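Local coordinates for putative uncharacterized protein TTHB071 (Thermus thermophilus, PDB 3AYV), which is of unknown function but binds zinc in a xylose isomerase-like TIM barrel and, like its relatives, may act in DNA repair at abasic sites, at residues 210-215 and 236-241; 22-27 and 226-231; 147-150 and 156-159; 106-111 and 139-144. All coordinates share one frame; numbering follows the deposited sequence.

Contact 1. Residues 210-215 and 236-241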
loop_
_atom_site.group_PDB
_atom_site.type_symbol
_atom_site.label_atom_id
_atom_site.label_comp_id
_atom_site.label_asym_id
_atom_site.label_seq_id
_atom_site.Cartn_x
_atom_site.Cartn_y
_atom_site.Cartn_z
ATOM N N ALA A 210 12.266 17.505 2.693
ATOM C CA ALA A 210 11.412 18.619 3.074
ATOM C C ALA A 210 10.150 18.235 3.868
ATOM O O ALA A 210 9.594 19.088 4.564
ATOM C CB ALA A 210 11.036 19.476 1.831
ATOM N N TRP A 211 9.688 16.976 3.790
ATOM C CA TRP A 211 8.399 16.634 4.407
ATOM C C TRP A 211 8.324 15.337 5.191
ATOM O O TRP A 211 7.378 15.138 5.954
ATOM C CB TRP A 211 7.263 16.694 3.353
ATOM C CG TRP A 211 7.445 15.733 2.198
ATOM C CD1 TRP A 211 8.035 16.011 0.983
ATOM C CD2 TRP A 211 7.043 14.358 2.144
ATOM N NE1 TRP A 211 8.009 14.886 0.189
ATOM C CE2 TRP A 211 7.410 13.862 0.874
ATOM C CE3 TRP A 211 6.380 13.500 3.036
ATOM C CZ2 TRP A 211 7.145 12.540 0.481
ATOM C CZ3 TRP A 211 6.128 12.184 2.643
ATOM C CH2 TRP A 211 6.514 11.719 1.383
ATOM N N LEU A 212 9.303 14.447 5.024
ATOM C CA LEU A 212 9.162 13.081 5.547
ATOM C C LEU A 212 9.577 12.901 7.009
ATOM O O LEU A 212 9.087 11.981 7.691
ATOM C CB LEU A 212 9.909 12.072 4.660
ATOM C CG LEU A 212 9.907 10.588 5.075
ATOM C CD1 LEU A 212 8.493 9.962 5.021
ATOM C CD2 LEU A 212 10.852 9.831 4.173
ATOM N N ARG A 213 10.461 13.766 7.496
ATOM C CA ARG A 213 11.023 13.569 8.835
ATOM C C ARG A 213 9.968 13.360 9.952
ATOM O O ARG A 213 10.157 12.473 10.791
ATOM C CB ARG A 213 12.047 14.660 9.213
ATOM C CG ARG A 213 13.010 14.198 10.312
ATOM C CD ARG A 213 14.017 15.271 10.673
ATOM N NE ARG A 213 14.169 16.234 9.581
ATOM C CZ ARG A 213 15.197 16.262 8.742
ATOM N NH1 ARG A 213 16.174 15.383 8.888
ATOM N NH2 ARG A 213 15.250 17.166 7.766
ATOM N N PRO A 214 8.855 14.134 9.949
ATOM C CA PRO A 214 7.858 13.894 11.011
ATOM C C PRO A 214 7.266 12.491 11.043
ATOM O O PRO A 214 6.702 12.101 12.060
ATOM C CB PRO A 214 6.771 14.948 10.733
ATOM C CG PRO A 214 7.472 16.022 9.989
ATOM C CD PRO A 214 8.467 15.277 9.108
ATOM N N TYR A 215 7.410 11.726 9.955
ATOM C CA TYR A 215 6.736 10.411 9.801
ATOM C C TYR A 215 7.639 9.215 10.017
ATOM O O TYR A 215 7.235 8.076 9.857
ATOM C CB TYR A 215 6.019 10.351 8.418
ATOM C CG TYR A 215 5.026 11.476 8.293
ATOM C CD1 TYR A 215 3.733 11.336 8.792
ATOM C CD2 TYR A 215 5.390 12.702 7.747
ATOM C CE1 TYR A 215 2.827 12.370 8.725
ATOM C CE2 TYR A 215 4.489 13.745 7.689
ATOM C CZ TYR A 215 3.204 13.563 8.173
ATOM O OH TYR A 215 2.301 14.596 8.117
ATOM N N GLN A 236 18.154 6.892 7.212
ATOM C CA GLN A 236 19.056 6.979 8.344
ATOM C C GLN A 236 19.688 8.365 8.517
ATOM O O GLN A 236 19.796 8.842 9.655
ATOM C CB GLN A 236 20.111 5.888 8.252
ATOM C CG GLN A 236 19.604 4.536 8.737
ATOM C CD GLN A 236 20.532 3.402 8.356
ATOM O OE1 GLN A 236 20.367 2.276 8.819
ATOM N NE2 GLN A 236 21.503 3.688 7.491
ATOM N N ALA A 237 20.099 8.997 7.417
ATOM C CA ALA A 237 20.618 10.372 7.437
ATOM C C ALA A 237 19.516 11.346 7.827
ATOM O O ALA A 237 19.747 12.317 8.534
ATOM C CB ALA A 237 21.190 10.763 6.079
ATOM N N LEU A 238 18.310 11.088 7.341
ATOM C CA LEU A 238 17.182 11.938 7.663
ATOM C C LEU A 238 16.886 11.851 9.151
ATOM O O LEU A 238 16.558 12.855 9.781
ATOM C CB LEU A 238 15.949 11.534 6.832
ATOM C CG LEU A 238 14.794 12.526 6.809
ATOM C CD1 LEU A 238 15.218 13.909 6.269
ATOM C CD2 LEU A 238 13.647 11.948 5.985
ATOM N N ALA A 239 17.008 10.643 9.699
ATOM C CA ALA A 239 16.688 10.366 11.100
ATOM C C ALA A 239 17.722 10.923 12.083
ATOM O O ALA A 239 17.419 11.096 13.265
ATOM C CB ALA A 239 16.517 8.854 11.323
ATOM N N GLY A 240 18.936 11.179 11.592
ATOM C CA GLY A 240 20.071 11.568 12.448
ATOM C C GLY A 240 20.183 13.061 12.677
ATOM O O GLY A 240 20.926 13.508 13.567
ATOM N N GLU A 241 19.445 13.826 11.872
ATOM C CA GLU A 241 19.410 15.291 11.968
ATOM C C GLU A 241 18.046 15.805 12.434
ATOM O O GLU A 241 17.016 15.140 12.266
ATOM C CB GLU A 241 19.787 15.927 10.624
ATOM C CG GLU A 241 19.027 15.343 9.426
ATOM C CD GLU A 241 19.265 16.094 8.125
ATOM O OE1 GLU A 241 20.424 16.493 7.859
ATOM O OE2 GLU A 241 18.288 16.277 7.358
#
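Arg213 and Leu238 bring the two backbones nearest to each other, their CA atoms 6.5 Å apart, where the short 3-10 turn 213-215 faces the last turn of helix 229-240. Arg213 dominates the contact. Its CG stands anti to the backbone N (chi1 -158°) and the chain bends at chi3, which swings the guanidinium over the helix end. NH1 serves two acceptors. Arg213 NH1 meets Leu238 O at 2.7 Å on a lone pair in the carbonyl plane, with that oxygen tilted slightly from the guanidinium plane, and forms a salt bridge with Glu241 OE2 at 2.8 Å, on the carboxylate's anti lone pair. NH2 adds a weak bond to the same OE2, and the guanidinium and carboxylate planes are 43° apart. Leu238 CD1 sits over one guanidinium face, toward its rim, while Leu238 CD2 packs on Leu212 CD2 at 3.9 Å. Leu212 rests on Leu188 of strand 185-188, and Leu238 on Leu216. A methionine in place of Arg213 would probably leave the Glu241 carboxylate without its positive mate and Leu238 O without this donor. One cation thus ties the helix's last turn, by a carbonyl, and the following residue, by a carboxylate, to the loop before strand 219-222.

Contact 2. Residues 22-27 and 226-231; sequences LGLGAE and EDPEAS
Leu22 meets the start of helix 229-240 with both of its branches: CD1 comes to Pro228 CG at 4.1 Å, and CD2 lies against Glu229 CG at 3.9 Å. The two branches therefore straddle the junction between these neighbours, the leucine crossing the glutamate chain at about a right angle. Its CG is anti to the carbonyl carbon (chi1 -65°), on a CB that already points at the other segment. Leu24 approaches the same proline more loosely, with CD1 4.4 Å from Pro228 CG, so that Pro228 CG is shared by two leucines. All of this is apolar, apart from Glu229 OE1 lying near the Leu22 methyl. The place is the seam of the TIM barrel, where the end of helix 12-22 and the loop leading into strand 25-29 meet the start of the final helix of the chain; the proline also touches Leu5 of the first strand and Leu222 of the last. Gly23, between Leu22 and Leu24, makes the turn from helix to strand, its positive phi (66°) belonging to a Schellman motif that ends helix 12-22. Across from it, Asp227 fixes the start of helix 229-240: its OD2 accepts from Glu229 N at 3.0 Å, the bond arriving from above the carboxylate plane. Farther out, Asp227 OD1 forms a salt bridge with Arg18 of helix 12-22, a polar tie between the same two elements. Deeper along the second strand, Glu27 OE1 is hydrogen-bonded to NE2 of the zinc ligand His187.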
loop_
_atom_site.group_PDB
_atom_site.type_symbol
_atom_site.label_atom_id
_atom_site.label_comp_id
_atom_site.label_asym_id
_atom_site.label_seq_id
_atom_site.Cartn_x
_atom_site.Cartn_y
_atom_site.Cartn_z
ATOM N N LEU A 22 19.880 -6.493 5.376
ATOM C CA LEU A 22 19.671 -5.092 5.682
ATOM C C LEU A 22 18.813 -4.873 6.933
ATOM O O LEU A 22 18.604 -3.736 7.340
ATOM C CB LEU A 22 19.077 -4.362 4.473
ATOM C CG LEU A 22 19.942 -4.241 3.203
ATOM C CD1 LEU A 22 19.057 -3.893 2.012
ATOM C CD2 LEU A 22 21.084 -3.210 3.360
ATOM N N GLY A 23 18.324 -5.960 7.530
ATOM C CA GLY A 23 17.454 -5.896 8.716
ATOM C C GLY A 23 16.109 -5.252 8.427
ATOM O O GLY A 23 15.568 -4.511 9.252
ATOM N N LEU A 24 15.575 -5.524 7.241
ATOM C CA LEU A 24 14.296 -4.960 6.836
ATOM C C LEU A 24 13.124 -5.893 7.141
ATOM O O LEU A 24 13.255 -7.134 7.171
ATOM C CB LEU A 24 14.328 -4.601 5.343
ATOM C CG LEU A 24 15.260 -3.452 4.940
ATOM C CD1 LEU A 24 15.338 -3.353 3.437
ATOM C CD2 LEU A 24 14.815 -2.124 5.523
ATOM N N GLY A 25 11.967 -5.281 7.379
ATOM C CA GLY A 25 10.718 -6.026 7.418
ATOM C C GLY A 25 10.232 -6.304 5.988
ATOM O O GLY A 25 10.942 -6.037 5.004
ATOM N N ALA A 26 9.017 -6.835 5.866
ATOM C CA ALA A 26 8.510 -7.238 4.558
ATOM C C ALA A 26 7.112 -6.685 4.309
ATOM O O ALA A 26 6.299 -6.641 5.222
ATOM C CB ALA A 26 8.472 -8.754 4.456
ATOM N N GLU A 27 6.853 -6.275 3.067
ATOM C CA GLU A 27 5.470 -6.117 2.610
ATOM C C GLU A 27 5.317 -6.916 1.331
ATOM O O GLU A 27 5.864 -6.548 0.278
ATOM C CB GLU A 27 5.096 -4.648 2.398
ATOM C CG GLU A 27 3.638 -4.519 1.984
ATOM C CD GLU A 27 3.037 -3.190 2.325
ATOM O OE1 GLU A 27 2.803 -2.405 1.394
ATOM O OE2 GLU A 27 2.793 -2.933 3.520
ATOM N N GLU A 226 14.889 -1.262 -7.574
ATOM C CA GLU A 226 16.337 -1.485 -7.598
ATOM C C GLU A 226 16.781 -1.869 -6.185
ATOM O O GLU A 226 15.954 -1.898 -5.273
ATOM C CB GLU A 226 17.049 -0.213 -8.080
ATOM C CG GLU A 226 16.504 1.134 -7.507
ATOM C CD GLU A 226 16.929 2.378 -8.323
ATOM O OE1 GLU A 226 17.485 2.204 -9.433
ATOM O OE2 GLU A 226 16.714 3.530 -7.877
ATOM N N ASP A 227 18.076 -2.145 -5.984
ATOM C CA ASP A 227 18.562 -2.398 -4.637
ATOM C C ASP A 227 18.166 -1.278 -3.683
ATOM O O ASP A 227 18.460 -0.125 -3.941
ATOM C CB ASP A 227 20.081 -2.538 -4.584
ATOM C CG ASP A 227 20.538 -3.050 -3.232
ATOM O OD1 ASP A 227 20.491 -4.290 -3.011
ATOM O OD2 ASP A 227 20.872 -2.210 -2.371
ATOM N N PRO A 228 17.533 -1.625 -2.553
ATOM C CA PRO A 228 17.000 -0.593 -1.664
ATOM C C PRO A 228 17.995 0.032 -0.688
ATOM O O PRO A 228 17.613 0.932 0.068
ATOM C CB PRO A 228 15.901 -1.335 -0.895
ATOM C CG PRO A 228 16.372 -2.771 -0.847
ATOM C CD PRO A 228 17.262 -2.989 -2.057
ATOM N N GLU A 229 19.260 -0.395 -0.693
ATOM C CA GLU A 229 20.181 0.174 0.303
ATOM C C GLU A 229 20.234 1.696 0.291
ATOM O O GLU A 229 20.218 2.313 1.362
ATOM C CB GLU A 229 21.599 -0.395 0.229
ATOM C CG GLU A 229 22.371 -0.062 1.503
ATOM C CD GLU A 229 23.797 -0.500 1.474
ATOM O OE1 GLU A 229 24.071 -1.614 0.995
ATOM O OE2 GLU A 229 24.647 0.285 1.951
ATOM N N ALA A 230 20.305 2.311 -0.886
ATOM C CA ALA A 230 20.384 3.772 -0.942
ATOM C C ALA A 230 19.203 4.462 -0.234
ATOM O O ALA A 230 19.365 5.537 0.341
ATOM C CB ALA A 230 20.499 4.263 -2.381
ATOM N N SER A 231 18.019 3.851 -0.280
ATOM C CA SER A 231 16.858 4.436 0.420
ATOM C C SER A 231 16.977 4.300 1.935
ATOM O O SER A 231 16.634 5.225 2.672
ATOM C CB SER A 231 15.532 3.821 -0.050
ATOM O OG SER A 231 15.336 4.095 -1.418
#

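Contact 3. Residues 147-150 and 156-159; sequences RPVL and ELGF
Leu150 and Val149 of helix 147-153 pack on Leu157 and Phe159 at the start of strand 158-162, the return leg of a beta-alpha-beta crossover that sets out from strand 132-136 of the TIM barrel. Most of the contact is apolar. Val149 CG1 touches Leu157 CD2 at 3.7 Å, and Leu150 CD2 lies 4.0 Å from Leu157 CG, so the Leu157 side chain, its CB pointing to the helix, is met by two consecutive helix residues. The other Leu150 branch goes to the next residue on the helix-facing side of the strand: CD1 rests on Phe159 CB at 4.1 Å. With chi1 at 175°, CG of Phe159 is anti to the backbone N and the ring turns away from the helix, against Leu181 and Pro183 and about 6 Å from the side chain of Glu136, a zinc ligand. Leu150 also meets backbone: its CD2 leans on two successive strand carbonyls, 3.6 Å from Leu157 O and 3.7 Å from Gly158 O. Around these side chains, Val149 touches Leu135 and Leu157 touches Leu133, both on the outgoing strand. The polar link is indirect. One water joins helix to strand, donating to Leu150 O at 2.7 Å and accepting from Leu157 N at 3.0 Å.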
loop_
_atom_site.group_PDB
_atom_site.type_symbol
_atom_site.label_atom_id
_atom_site.label_comp_id
_atom_site.label_asym_id
_atom_site.label_seq_id
_atom_site.Cartn_x
_atom_site.Cartn_y
_atom_site.Cartn_z
ATOM N N ARG A 147 -11.186 10.979 2.048
ATOM C CA ARG A 147 -11.595 11.378 3.398
ATOM C C ARG A 147 -12.966 10.787 3.849
ATOM O O ARG A 147 -13.061 10.270 4.964
ATOM C CB ARG A 147 -11.565 12.915 3.524
ATOM C CG ARG A 147 -11.676 13.403 4.969
ATOM C CD ARG A 147 -11.515 14.910 5.051
ATOM N NE ARG A 147 -10.107 15.313 5.041
ATOM C CZ ARG A 147 -9.325 15.320 6.120
ATOM N NH1 ARG A 147 -9.801 14.927 7.299
ATOM N NH2 ARG A 147 -8.057 15.714 6.019
ATOM N N PRO A 148 -14.017 10.855 3.001
ATOM C CA PRO A 148 -15.304 10.274 3.447
ATOM C C PRO A 148 -15.289 8.742 3.610
ATOM O O PRO A 148 -16.061 8.181 4.425
ATOM C CB PRO A 148 -16.266 10.656 2.313
ATOM C CG PRO A 148 -15.577 11.855 1.588
ATOM C CD PRO A 148 -14.134 11.432 1.638
ATOM N N VAL A 149 -14.453 8.055 2.839
ATOM C CA VAL A 149 -14.337 6.595 2.997
ATOM C C VAL A 149 -13.793 6.300 4.389
ATOM O O VAL A 149 -14.310 5.434 5.120
ATOM C CB VAL A 149 -13.411 5.941 1.939
ATOM C CG1 VAL A 149 -13.459 4.408 2.043
ATOM C CG2 VAL A 149 -13.799 6.392 0.508
ATOM N N LEU A 150 -12.704 6.989 4.737
ATOM C CA LEU A 150 -12.122 6.860 6.075
ATOM C C LEU A 150 -13.110 7.245 7.171
ATOM O O LEU A 150 -13.245 6.526 8.177
ATOM C CB LEU A 150 -10.852 7.719 6.175
ATOM C CG LEU A 150 -9.803 7.402 5.102
ATOM C CD1 LEU A 150 -8.727 8.456 5.060
ATOM C CD2 LEU A 150 -9.204 6.025 5.400
ATOM N N GLU A 156 -11.826 2.369 11.663
ATOM C CA GLU A 156 -11.608 0.952 11.332
ATOM C C GLU A 156 -10.852 0.753 10.003
ATOM O O GLU A 156 -10.531 -0.382 9.621
ATOM C CB GLU A 156 -12.942 0.192 11.283
ATOM C CG GLU A 156 -13.684 0.270 12.648
ATOM C CD GLU A 156 -12.828 -0.329 13.737
ATOM O OE1 GLU A 156 -12.529 -1.542 13.641
ATOM O OE2 GLU A 156 -12.417 0.413 14.657
ATOM N N LEU A 157 -10.646 1.855 9.292
ATOM C CA LEU A 157 -9.874 1.833 8.040
ATOM C C LEU A 157 -8.764 2.866 8.117
ATOM O O LEU A 157 -9.013 4.040 8.421
ATOM C CB LEU A 157 -10.803 2.154 6.874
ATOM C CG LEU A 157 -10.204 2.151 5.481
ATOM C CD1 LEU A 157 -9.703 0.732 5.157
ATOM C CD2 LEU A 157 -11.288 2.639 4.501
ATOM N N GLY A 158 -7.535 2.447 7.841
ATOM C CA GLY A 158 -6.428 3.393 7.869
ATOM C C GLY A 158 -6.070 3.840 6.453
ATOM O O GLY A 158 -6.652 3.349 5.479
ATOM N N PHE A 159 -5.089 4.742 6.369
ATOM C CA PHE A 159 -4.624 5.328 5.118
ATOM C C PHE A 159 -3.120 5.067 4.919
ATOM O O PHE A 159 -2.321 5.211 5.856
ATOM C CB PHE A 159 -4.918 6.834 5.118
ATOM C CG PHE A 159 -4.374 7.562 3.902
ATOM C CD1 PHE A 159 -4.731 7.153 2.614
ATOM C CD2 PHE A 159 -3.492 8.641 4.050
ATOM C CE1 PHE A 159 -4.209 7.799 1.472
ATOM C CE2 PHE A 159 -2.991 9.315 2.923
ATOM C CZ PHE A 159 -3.348 8.885 1.630
HETATM O O HOH W 1 -11.591 4.745 9.325
#

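Contact 4. Residues 106-111 and 139-144; sequences EEALER and HEPHPE
Two connections at neighbouring strand ends of the barrel meet where Ala108 and Leu109, on the short helix 105-110 that follows strand 92-96, face Pro141 and Glu144 in the loop leaving strand 132-136. The CB of Ala108 points toward the loop and touches Pro141 CD at 3.7 Å, with CG of the same ring a little farther off. On the next residue, Leu109 CD1 lies 3.9 Å from Glu144 O, a methyl against a backbone carbonyl. CG of Leu109 is anti to the backbone N (chi1 -178°), which carries the branch along the helix flank to that carbonyl. In a TIM barrel such loops at the C-terminal ends of the strands surround the active-site mouth, and this one leaves the strand that ends in the zinc ligand Glu136; even so, the Pro141 side chain stays about 11 Å from that of His165, another zinc ligand. The loop is shaped from within. His142 ND1 accepts from Glu144 N at 2.9 Å in a nearly straight bond (163°), the donor tilted slightly from the ring plane, and Pro143 CD lies over one face of the imidazole toward its rim. That bond pins the 3-10 turn beginning at Pro143. Beyond the segments, Pro141 O accepts a hydrogen bond from Thr172 OG1, while Glu140 OE2 is hydrogen-bonded to Ser97 OG just past strand 92-96.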
loop_
_atom_site.group_PDB
_atom_site.type_symbol
_atom_site.label_atom_id
_atom_site.label_comp_id
_atom_site.label_asym_id
_atom_site.label_seq_id
_atom_site.Cartn_x
_atom_site.Cartn_y
_atom_site.Cartn_z
ATOM N N GLU A 106 -15.295 15.431 -9.058
ATOM C CA GLU A 106 -16.713 15.144 -8.771
ATOM C C GLU A 106 -16.948 13.647 -8.887
ATOM O O GLU A 106 -17.567 13.065 -8.023
ATOM C CB GLU A 106 -17.656 15.963 -9.696
ATOM C CG GLU A 106 -19.204 15.764 -9.498
ATOM C CD GLU A 106 -20.079 16.557 -10.527
ATOM O OE1 GLU A 106 -19.702 16.582 -11.739
ATOM O OE2 GLU A 106 -21.153 17.134 -10.134
ATOM N N GLU A 107 -16.430 13.028 -9.951
ATOM C CA GLU A 107 -16.547 11.576 -10.137
ATOM C C GLU A 107 -15.896 10.789 -8.989
ATOM O O GLU A 107 -16.470 9.805 -8.504
ATOM C CB GLU A 107 -15.926 11.161 -11.462
ATOM C CG GLU A 107 -16.856 11.458 -12.656
ATOM C CD GLU A 107 -16.128 11.476 -13.999
ATOM O OE1 GLU A 107 -14.872 11.472 -14.041
ATOM O OE2 GLU A 107 -16.843 11.492 -15.023
ATOM N N ALA A 108 -14.706 11.218 -8.561
ATOM C CA ALA A 108 -14.002 10.519 -7.470
ATOM C C ALA A 108 -14.791 10.636 -6.169
ATOM O O ALA A 108 -14.906 9.676 -5.405
ATOM C CB ALA A 108 -12.600 11.104 -7.288
ATOM N N LEU A 109 -15.311 11.835 -5.917
ATOM C CA LEU A 109 -16.083 12.097 -4.707
ATOM C C LEU A 109 -17.355 11.274 -4.668
ATOM O O LEU A 109 -17.709 10.719 -3.622
ATOM C CB LEU A 109 -16.396 13.617 -4.596
ATOM C CG LEU A 109 -17.171 14.019 -3.325
ATOM C CD1 LEU A 109 -16.467 13.571 -2.017
ATOM C CD2 LEU A 109 -17.454 15.551 -3.325
ATOM N N GLU A 110 -18.031 11.141 -5.809
ATOM C CA GLU A 110 -19.271 10.365 -5.858
ATOM C C GLU A 110 -19.050 8.866 -5.584
ATOM O O GLU A 110 -19.960 8.178 -5.177
ATOM C CB GLU A 110 -19.960 10.529 -7.214
ATOM C CG GLU A 110 -20.561 11.919 -7.416
ATOM C CD GLU A 110 -21.114 12.101 -8.831
ATOM O OE1 GLU A 110 -20.327 12.446 -9.752
ATOM O OE2 GLU A 110 -22.336 11.888 -9.026
ATOM N N ARG A 111 -17.831 8.375 -5.808
ATOM C CA ARG A 111 -17.526 6.988 -5.511
ATOM C C ARG A 111 -17.325 6.751 -4.023
ATOM O O ARG A 111 -17.306 5.581 -3.614
ATOM C CB ARG A 111 -16.234 6.555 -6.203
ATOM C CG ARG A 111 -16.333 6.273 -7.694
ATOM C CD ARG A 111 -14.908 5.989 -8.272
ATOM N NE ARG A 111 -14.213 4.919 -7.544
ATOM C CZ ARG A 111 -14.156 3.655 -7.960
ATOM N NH1 ARG A 111 -14.728 3.317 -9.118
ATOM N NH2 ARG A 111 -13.518 2.717 -7.238
ATOM N N HIS A 139 -5.102 6.731 -8.073
ATOM C CA HIS A 139 -5.474 7.660 -9.124
ATOM C C HIS A 139 -6.450 8.745 -8.702
ATOM O O HIS A 139 -6.898 9.501 -9.560
ATOM C CB HIS A 139 -6.043 6.889 -10.350
ATOM C CG HIS A 139 -5.051 5.947 -10.945
ATOM N ND1 HIS A 139 -4.091 6.353 -11.846
ATOM C CD2 HIS A 139 -4.818 4.631 -10.710
ATOM C CE1 HIS A 139 -3.325 5.322 -12.164
ATOM N NE2 HIS A 139 -3.746 4.264 -11.484
ATOM N N GLU A 140 -6.761 8.851 -7.397
ATOM C CA GLU A 140 -7.715 9.877 -6.950
ATOM C C GLU A 140 -7.100 11.242 -7.232
ATOM O O GLU A 140 -5.911 11.444 -6.986
ATOM C CB GLU A 140 -8.069 9.764 -5.448
ATOM C CG GLU A 140 -8.764 8.442 -5.048
ATOM C CD GLU A 140 -7.788 7.288 -4.880
ATOM O OE1 GLU A 140 -6.559 7.477 -5.002
ATOM O OE2 GLU A 140 -8.259 6.155 -4.642
ATOM N N PRO A 141 -7.896 12.158 -7.790
ATOM C CA PRO A 141 -7.277 13.462 -8.084
ATOM C C PRO A 141 -6.923 14.300 -6.840
ATOM O O PRO A 141 -5.998 15.113 -6.914
ATOM C CB PRO A 141 -8.290 14.153 -9.015
ATOM C CG PRO A 141 -9.582 13.383 -8.898
ATOM C CD PRO A 141 -9.197 11.962 -8.465
ATOM N N HIS A 142 -7.606 14.069 -5.710
ATOM C CA HIS A 142 -7.465 14.891 -4.507
ATOM C C HIS A 142 -7.893 14.045 -3.301
ATOM O O HIS A 142 -8.784 13.188 -3.426
ATOM C CB HIS A 142 -8.362 16.160 -4.624
ATOM C CG HIS A 142 -8.185 17.148 -3.510
ATOM N ND1 HIS A 142 -8.752 16.988 -2.258
ATOM C CD2 HIS A 142 -7.504 18.323 -3.465
ATOM C CE1 HIS A 142 -8.405 18.002 -1.483
ATOM N NE2 HIS A 142 -7.655 18.832 -2.194
ATOM N N PRO A 143 -7.246 14.258 -2.136
ATOM C CA PRO A 143 -7.493 13.457 -0.935
ATOM C C PRO A 143 -8.932 13.570 -0.418
ATOM O O PRO A 143 -9.386 12.693 0.334
ATOM C CB PRO A 143 -6.480 14.004 0.091
ATOM C CG PRO A 143 -6.052 15.340 -0.454
ATOM C CD PRO A 143 -6.123 15.195 -1.945
ATOM N N GLU A 144 -9.652 14.618 -0.833
ATOM C CA GLU A 144 -11.070 14.769 -0.446
ATOM C C GLU A 144 -11.944 13.579 -0.857
ATOM O O GLU A 144 -12.984 13.364 -0.241
ATOM C CB GLU A 144 -11.666 16.060 -1.010
ATOM C CG GLU A 144 -11.895 15.932 -2.509
ATOM C CD GLU A 144 -12.353 17.194 -3.190
ATOM O OE1 GLU A 144 -12.573 18.215 -2.493
ATOM O OE2 GLU A 144 -12.493 17.154 -4.445
#

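Overall arrangement
All four contacts belong to one closed eight-stranded parallel barrel. Contacts 1 and 2 share helix 229-240, with centres about 17 Å apart, and their segments alternate along the chain. The helix meets the end of helix 12-22 at its start and the loop before strand 219-222 at its end. Contacts 3 and 4 are on the other side of the barrel from contact 2, about 28 and 32 Å from it between centres. Contact 4 closes before contact 3 opens, and the two touch through Pro148 CG and Leu109 CD1, 4.1 Å apart. Contact 2 closes the seam between the two ends of the chain, contact 1 lies within its last part, and contacts 3 and 4 in its middle.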